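Local structure of aspartokinase 1, chloroplastic (2CDQ) at residues A41-K45 with T104-L108; V361-F365 with I382-L386; R438-V442 with A477-F482. The protein catalyses the ATP-dependent phosphorylation of L-aspartate to 4-phospho-L-aspartate, the entry step to lysine, threonine, methionine and isoleucine, and binds lysine and S-adenosylmethionine as allosteric effectors. Residues are numbered along the deposited sequence.

Interaction 1. Residues A41-K45 with T104-L108; sequences AERMK and TVKEL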
# COMPACT_ATOMS: atom_id res chain seq x y z
N ALA A 41 5.20 43.77 -14.85
CA ALA A 41 6.36 44.60 -15.19
C ALA A 41 7.21 44.92 -13.96
O ALA A 41 8.44 44.92 -14.02
CB ALA A 41 5.90 45.87 -15.87
N GLU A 42 6.54 45.19 -12.83
CA GLU A 42 7.24 45.54 -11.60
C GLU A 42 8.06 44.37 -11.06
O GLU A 42 9.23 44.54 -10.69
CB GLU A 42 6.26 46.07 -10.55
CG GLU A 42 6.93 46.71 -9.34
CD GLU A 42 7.69 47.99 -9.67
OE1 GLU A 42 7.36 48.66 -10.67
OE2 GLU A 42 8.63 48.32 -8.91
N ARG A 43 7.47 43.18 -11.03
CA ARG A 43 8.18 42.00 -10.56
C ARG A 43 9.31 41.64 -11.52
O ARG A 43 10.38 41.21 -11.09
CB ARG A 43 7.23 40.83 -10.35
CG ARG A 43 6.32 40.98 -9.13
CD ARG A 43 7.02 40.58 -7.85
NE ARG A 43 6.77 39.18 -7.52
CZ ARG A 43 7.45 38.47 -6.62
NH1 ARG A 43 8.44 39.01 -5.94
NH2 ARG A 43 7.13 37.20 -6.41
N MET A 44 9.07 41.83 -12.82
CA MET A 44 10.10 41.62 -13.83
C MET A 44 11.31 42.51 -13.55
O MET A 44 12.45 42.07 -13.69
CB MET A 44 9.56 41.90 -15.24
CG MET A 44 8.77 40.76 -15.84
SD MET A 44 8.43 40.98 -17.60
CE MET A 44 7.55 39.48 -17.99
N LYS A 45 11.06 43.74 -13.11
CA LYS A 45 12.13 44.68 -12.78
C LYS A 45 13.03 44.14 -11.66
O LYS A 45 14.23 44.42 -11.64
CB LYS A 45 11.57 46.06 -12.41
CG LYS A 45 11.08 46.89 -13.60
CD LYS A 45 10.65 48.29 -13.18
CE LYS A 45 9.81 48.97 -14.26
NZ LYS A 45 9.38 50.36 -13.91
N THR A 104 1.95 45.45 -19.62
CA THR A 104 3.33 45.16 -19.23
C THR A 104 4.31 45.76 -20.24
O THR A 104 5.35 46.32 -19.86
CB THR A 104 3.57 43.64 -19.11
OG1 THR A 104 2.63 43.08 -18.18
CG2 THR A 104 4.99 43.33 -18.62
N VAL A 105 3.97 45.63 -21.52
CA VAL A 105 4.72 46.25 -22.60
C VAL A 105 4.76 47.78 -22.43
O VAL A 105 5.81 48.41 -22.57
CB VAL A 105 4.11 45.85 -23.96
CG1 VAL A 105 4.47 46.84 -25.06
CG2 VAL A 105 4.53 44.45 -24.33
N LYS A 106 3.60 48.35 -22.10
CA LYS A 106 3.45 49.79 -21.87
C LYS A 106 4.44 50.26 -20.81
O LYS A 106 5.20 51.20 -21.04
CB LYS A 106 2.01 50.11 -21.44
CG LYS A 106 1.55 51.55 -21.70
CD LYS A 106 0.88 52.18 -20.47
CE LYS A 106 -0.38 51.43 -19.99
NZ LYS A 106 -0.68 51.69 -18.54
N GLU A 107 4.44 49.59 -19.66
CA GLU A 107 5.24 49.99 -18.52
C GLU A 107 6.74 49.75 -18.71
O GLU A 107 7.56 50.54 -18.26
CB GLU A 107 4.77 49.30 -17.25
CG GLU A 107 5.59 49.68 -16.03
CD GLU A 107 5.08 49.08 -14.75
OE1 GLU A 107 5.84 49.11 -13.75
OE2 GLU A 107 3.93 48.57 -14.73
N LEU A 108 7.09 48.65 -19.36
CA LEU A 108 8.49 48.35 -19.57
C LEU A 108 9.04 49.16 -20.73
O LEU A 108 10.25 49.15 -21.00
CB LEU A 108 8.72 46.85 -19.77
CG LEU A 108 8.49 45.96 -18.54
CD1 LEU A 108 8.84 44.52 -18.85
CD2 LEU A 108 9.27 46.46 -17.32
O HOH W 1 2.71 44.56 -15.77
O HOH W 2 3.92 46.28 -12.98
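A small residue lets two helices come close at one point: at A41, early in helix 41-53, the CA of T104 on helix 92-108 is only 5.1 Å from the CA of A41. T104 CG2 packs 3.9 Å from A41 CB, while T104 OG1 bonds to the carbonyl of L100 in its own helix and accepts a hydrogen bond from a water that itself accepts one from A41 N, so that amide is satisfied through solvent. Both helices belong to the amino acid kinase domain, and their segments cross at -50° with axes 10.0 Å apart. One turn on, E107 lays its carboxylate over A41, CD 3.5 Å from CB; its OE2 accepts from a second water bound to E42 N, while OE1 forms a long salt bridge of 3.8 Å with K45 NZ. L108 completes the apolar side, with CD2 3.7 Å from A41 CB and CD1 3.8 Å from M44 SD; M44 and L108 both rest on I154 of helix 137-161.

Interaction 2. Residues V361-F365 with I382-L386; sequences VFSIF and ISLTL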
# COMPACT_ATOMS: atom_id res chain seq x y z
N VAL A 361 -7.88 -4.28 -7.79
CA VAL A 361 -8.22 -3.02 -7.10
C VAL A 361 -7.68 -1.81 -7.87
O VAL A 361 -8.44 -0.89 -8.17
CB VAL A 361 -7.70 -3.00 -5.64
CG1 VAL A 361 -7.79 -1.60 -5.06
CG2 VAL A 361 -8.48 -3.97 -4.79
N PHE A 362 -6.40 -1.84 -8.19
CA PHE A 362 -5.76 -0.72 -8.87
C PHE A 362 -6.00 -0.71 -10.39
O PHE A 362 -5.77 0.30 -11.05
CB PHE A 362 -4.28 -0.67 -8.51
CG PHE A 362 -4.05 -0.37 -7.06
CD1 PHE A 362 -3.64 -1.38 -6.18
CD2 PHE A 362 -4.28 0.90 -6.55
CE1 PHE A 362 -3.44 -1.11 -4.84
CE2 PHE A 362 -4.09 1.18 -5.21
CZ PHE A 362 -3.66 0.17 -4.35
N SER A 363 -6.48 -1.83 -10.92
CA SER A 363 -6.95 -1.85 -12.29
C SER A 363 -8.20 -0.99 -12.43
O SER A 363 -8.32 -0.22 -13.37
CB SER A 363 -7.23 -3.27 -12.75
OG SER A 363 -7.62 -3.27 -14.11
N ILE A 364 -9.13 -1.13 -11.47
CA ILE A 364 -10.35 -0.33 -11.42
C ILE A 364 -10.01 1.16 -11.49
O ILE A 364 -10.54 1.88 -12.34
CB ILE A 364 -11.18 -0.62 -10.16
CG1 ILE A 364 -11.85 -1.99 -10.28
CG2 ILE A 364 -12.23 0.47 -9.92
CD1 ILE A 364 -12.30 -2.59 -8.96
N PHE A 365 -9.11 1.59 -10.61
CA PHE A 365 -8.65 2.98 -10.59
C PHE A 365 -8.09 3.42 -11.95
O PHE A 365 -8.44 4.50 -12.44
CB PHE A 365 -7.65 3.20 -9.45
CG PHE A 365 -8.28 3.28 -8.09
CD1 PHE A 365 -8.31 2.17 -7.26
CD2 PHE A 365 -8.85 4.47 -7.64
CE1 PHE A 365 -8.89 2.23 -5.99
CE2 PHE A 365 -9.44 4.55 -6.37
CZ PHE A 365 -9.46 3.42 -5.54
N ILE A 382 -7.29 -3.18 2.34
CA ILE A 382 -6.36 -2.21 1.80
C ILE A 382 -7.00 -0.81 1.81
O ILE A 382 -8.14 -0.64 1.40
CB ILE A 382 -5.68 -2.67 0.44
CG1 ILE A 382 -5.41 -1.49 -0.51
CG2 ILE A 382 -6.49 -3.76 -0.27
CD1 ILE A 382 -6.42 -1.39 -1.63
N SER A 383 -6.26 0.15 2.36
CA SER A 383 -6.73 1.52 2.48
C SER A 383 -5.83 2.41 1.65
O SER A 383 -4.64 2.15 1.50
CB SER A 383 -6.71 1.97 3.93
OG SER A 383 -7.29 0.99 4.77
N LEU A 384 -6.41 3.46 1.09
CA LEU A 384 -5.69 4.32 0.17
C LEU A 384 -6.26 5.72 0.17
O LEU A 384 -7.37 5.95 0.63
CB LEU A 384 -5.71 3.75 -1.25
CG LEU A 384 -7.03 3.46 -1.97
CD1 LEU A 384 -7.56 4.69 -2.69
CD2 LEU A 384 -6.82 2.34 -2.96
N THR A 385 -5.48 6.64 -0.37
CA THR A 385 -5.83 8.04 -0.37
C THR A 385 -5.63 8.54 -1.80
O THR A 385 -4.69 8.12 -2.47
CB THR A 385 -4.98 8.79 0.69
OG1 THR A 385 -5.81 9.65 1.47
CG2 THR A 385 -3.85 9.57 0.07
N LEU A 386 -6.53 9.38 -2.29
CA LEU A 386 -6.46 9.85 -3.68
C LEU A 386 -5.59 11.09 -3.79
O LEU A 386 -5.60 11.92 -2.89
CB LEU A 386 -7.85 10.13 -4.23
CG LEU A 386 -8.85 8.99 -4.13
CD1 LEU A 386 -10.25 9.46 -4.49
CD2 LEU A 386 -8.42 7.84 -5.01
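How a helix seats on a sheet is largely a matter of side-chain shape, and the packing of 361-365 on strand 382-386 illustrates this with apolar groups alone. The segments run nearly along each other, 24° between their directions, with axes 12.1 Å apart, a gap bridged by side chains: the nearest CA atoms are still 9.1 Å apart, those of V361 and I382. I382 and L384 point toward the helix, while L386 starts sideways and its end swings in. From the helix, V361, F362 and F365 reply, one turn apart at most. I382 extends CD1 into the corner between V361 and F362, 3.7 Å from V361 CG1 and 4.2 Å from F362 CZ. L384 sits over the cleft between the two phenyl rings: its CD2 touches both, 3.7 Å from F362 CE2 and 3.7 Å from F365 CE1, and its CD1 lies 3.7 Å from F365 CZ. The F365 ring in turn fills the hollow between L384 and L386, whose CD2 comes within 3.7 Å of F365 CE2. Bumps and hollows thus interleave along the strand, burying 226 Å². This is the helix-on-sheet core of the first ACT domain, whose effectors lie close by: the L386 side chain is about 4 Å from a bound S-adenosylmethionine and that of I382 about 5 Å from a bound lysine. Strand 381-386 runs between strands 372-378 and 341-347 of an antiparallel sheet, F365 also leans on helix 398-408, and F362 packs on L358 of the second subunit.

Interaction 3. Residues R438-V442 with A477-F482; sequences RAFHV and ALHKSF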
# COMPACT_ATOMS: atom_id res chain seq x y z
N ARG A 438 8.38 10.69 19.84
CA ARG A 438 8.09 12.10 20.08
C ARG A 438 6.80 12.55 19.39
O ARG A 438 5.92 13.14 20.03
CB ARG A 438 9.27 12.96 19.63
CG ARG A 438 9.28 14.35 20.23
CD ARG A 438 10.60 15.04 19.94
NE ARG A 438 10.71 16.35 20.58
CZ ARG A 438 11.08 16.56 21.84
NH1 ARG A 438 11.36 15.54 22.65
NH2 ARG A 438 11.16 17.80 22.30
N ALA A 439 6.69 12.24 18.10
CA ALA A 439 5.53 12.59 17.28
C ALA A 439 4.22 12.13 17.92
O ALA A 439 3.33 12.95 18.20
CB ALA A 439 5.67 12.02 15.89
N PHE A 440 4.13 10.83 18.19
CA PHE A 440 2.94 10.26 18.79
C PHE A 440 2.70 10.74 20.21
O PHE A 440 1.55 10.83 20.65
CB PHE A 440 2.95 8.74 18.70
CG PHE A 440 2.71 8.23 17.32
CD1 PHE A 440 3.78 7.84 16.51
CD2 PHE A 440 1.42 8.18 16.80
CE1 PHE A 440 3.55 7.38 15.22
CE2 PHE A 440 1.19 7.72 15.51
CZ PHE A 440 2.25 7.32 14.72
N HIS A 441 3.78 11.07 20.93
CA HIS A 441 3.61 11.68 22.23
C HIS A 441 2.85 13.00 22.07
O HIS A 441 1.89 13.26 22.81
CB HIS A 441 4.93 11.94 22.93
CG HIS A 441 4.78 12.72 24.20
ND1 HIS A 441 4.15 12.21 25.32
CD2 HIS A 441 5.13 13.99 24.51
CE1 HIS A 441 4.13 13.12 26.27
NE2 HIS A 441 4.72 14.21 25.81
N VAL A 442 3.27 13.80 21.09
CA VAL A 442 2.62 15.08 20.81
C VAL A 442 1.14 14.85 20.46
O VAL A 442 0.26 15.50 21.04
CB VAL A 442 3.34 15.86 19.68
CG1 VAL A 442 2.52 17.05 19.24
CG2 VAL A 442 4.71 16.31 20.15
N ALA A 477 1.88 22.02 16.51
CA ALA A 477 2.34 21.28 17.68
C ALA A 477 3.61 20.47 17.37
O ALA A 477 4.60 20.53 18.11
CB ALA A 477 1.24 20.38 18.19
N LEU A 478 3.59 19.73 16.26
CA LEU A 478 4.74 18.93 15.85
C LEU A 478 5.98 19.79 15.62
O LEU A 478 7.08 19.43 16.05
CB LEU A 478 4.40 18.10 14.60
CG LEU A 478 3.48 16.88 14.80
CD1 LEU A 478 3.11 16.25 13.47
CD2 LEU A 478 4.08 15.83 15.74
N HIS A 479 5.79 20.94 14.98
CA HIS A 479 6.88 21.87 14.71
C HIS A 479 7.47 22.40 16.01
O HIS A 479 8.68 22.50 16.15
CB HIS A 479 6.39 23.01 13.83
CG HIS A 479 7.49 23.84 13.25
ND1 HIS A 479 8.09 24.87 13.93
CD2 HIS A 479 8.09 23.78 12.03
CE1 HIS A 479 9.02 25.42 13.17
NE2 HIS A 479 9.04 24.78 12.01
N LYS A 480 6.59 22.75 16.95
CA LYS A 480 7.00 23.24 18.27
C LYS A 480 7.89 22.24 19.00
O LYS A 480 8.88 22.62 19.63
CB LYS A 480 5.77 23.57 19.13
CG LYS A 480 5.11 24.91 18.84
CD LYS A 480 3.76 25.00 19.55
CE LYS A 480 3.04 26.31 19.27
NZ LYS A 480 1.59 26.22 19.61
N SER A 481 7.54 20.96 18.88
CA SER A 481 8.23 19.88 19.58
C SER A 481 9.58 19.51 18.96
O SER A 481 10.50 19.09 19.67
CB SER A 481 7.32 18.64 19.62
OG SER A 481 7.82 17.63 20.48
N PHE A 482 9.70 19.68 17.65
CA PHE A 482 10.86 19.20 16.91
C PHE A 482 11.88 20.28 16.55
O PHE A 482 13.07 20.00 16.50
CB PHE A 482 10.42 18.49 15.62
CG PHE A 482 10.08 17.03 15.82
CD1 PHE A 482 8.75 16.62 15.90
CD2 PHE A 482 11.08 16.07 15.92
CE1 PHE A 482 8.42 15.28 16.08
CE2 PHE A 482 10.76 14.73 16.11
CZ PHE A 482 9.43 14.33 16.19
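At the apolar centre, A439 and V442 of one helix pack against the end of the L478 side chain of the other. L478 CD2 sits 4.1 Å from A439 CB and 4.0 Å from V442 CB, while the small A439 also admits the F482 ring, CE1 being 4.3 Å from its CB. V442 CG1 extends the patch to A477 CB at 3.7 Å. Further out, the aliphatic part of R438 covers the phenyl ring in a CH-pi contact, CD 4.1 Å from the centroid of F482 and over its face. That path carries the guanidinium to the rim, where R438 NE (2.9 Å) and NH2 (3.0 Å) both donate to S481 O, a fork that an arginine edge can direct at a single carbonyl. The general lesson is that one long side chain can serve core and edge together. The segments cross at 132° with axes 9.8 Å apart, as the paired helices of the second ACT domain; beneath them, L478 and A439 reach strand 420-427, and F482 reaches L332 of strand 332-339.

How the interactions relate
The three contacts follow one another along the chain without overlap, each closing before the next opens. They lie in different domains: interaction 1 in the amino acid kinase domain, interaction 2 in the first ACT domain and interaction 3 in the second. The centres of interactions 1 and 2 are about 48 Å apart, on opposite sides of the chain's centre; those of 1 and 3 are about 45 Å apart, and those of 2 and 3 about 31 Å. Interaction 2 joins a helix to a strand of one four-stranded antiparallel sheet, whereas the helices of interaction 3 cover another, yet both touch the second subunit. Each contact joins a local part of its own domain; only interaction 2 is fully buried, and interaction 3 lies away from the known sites.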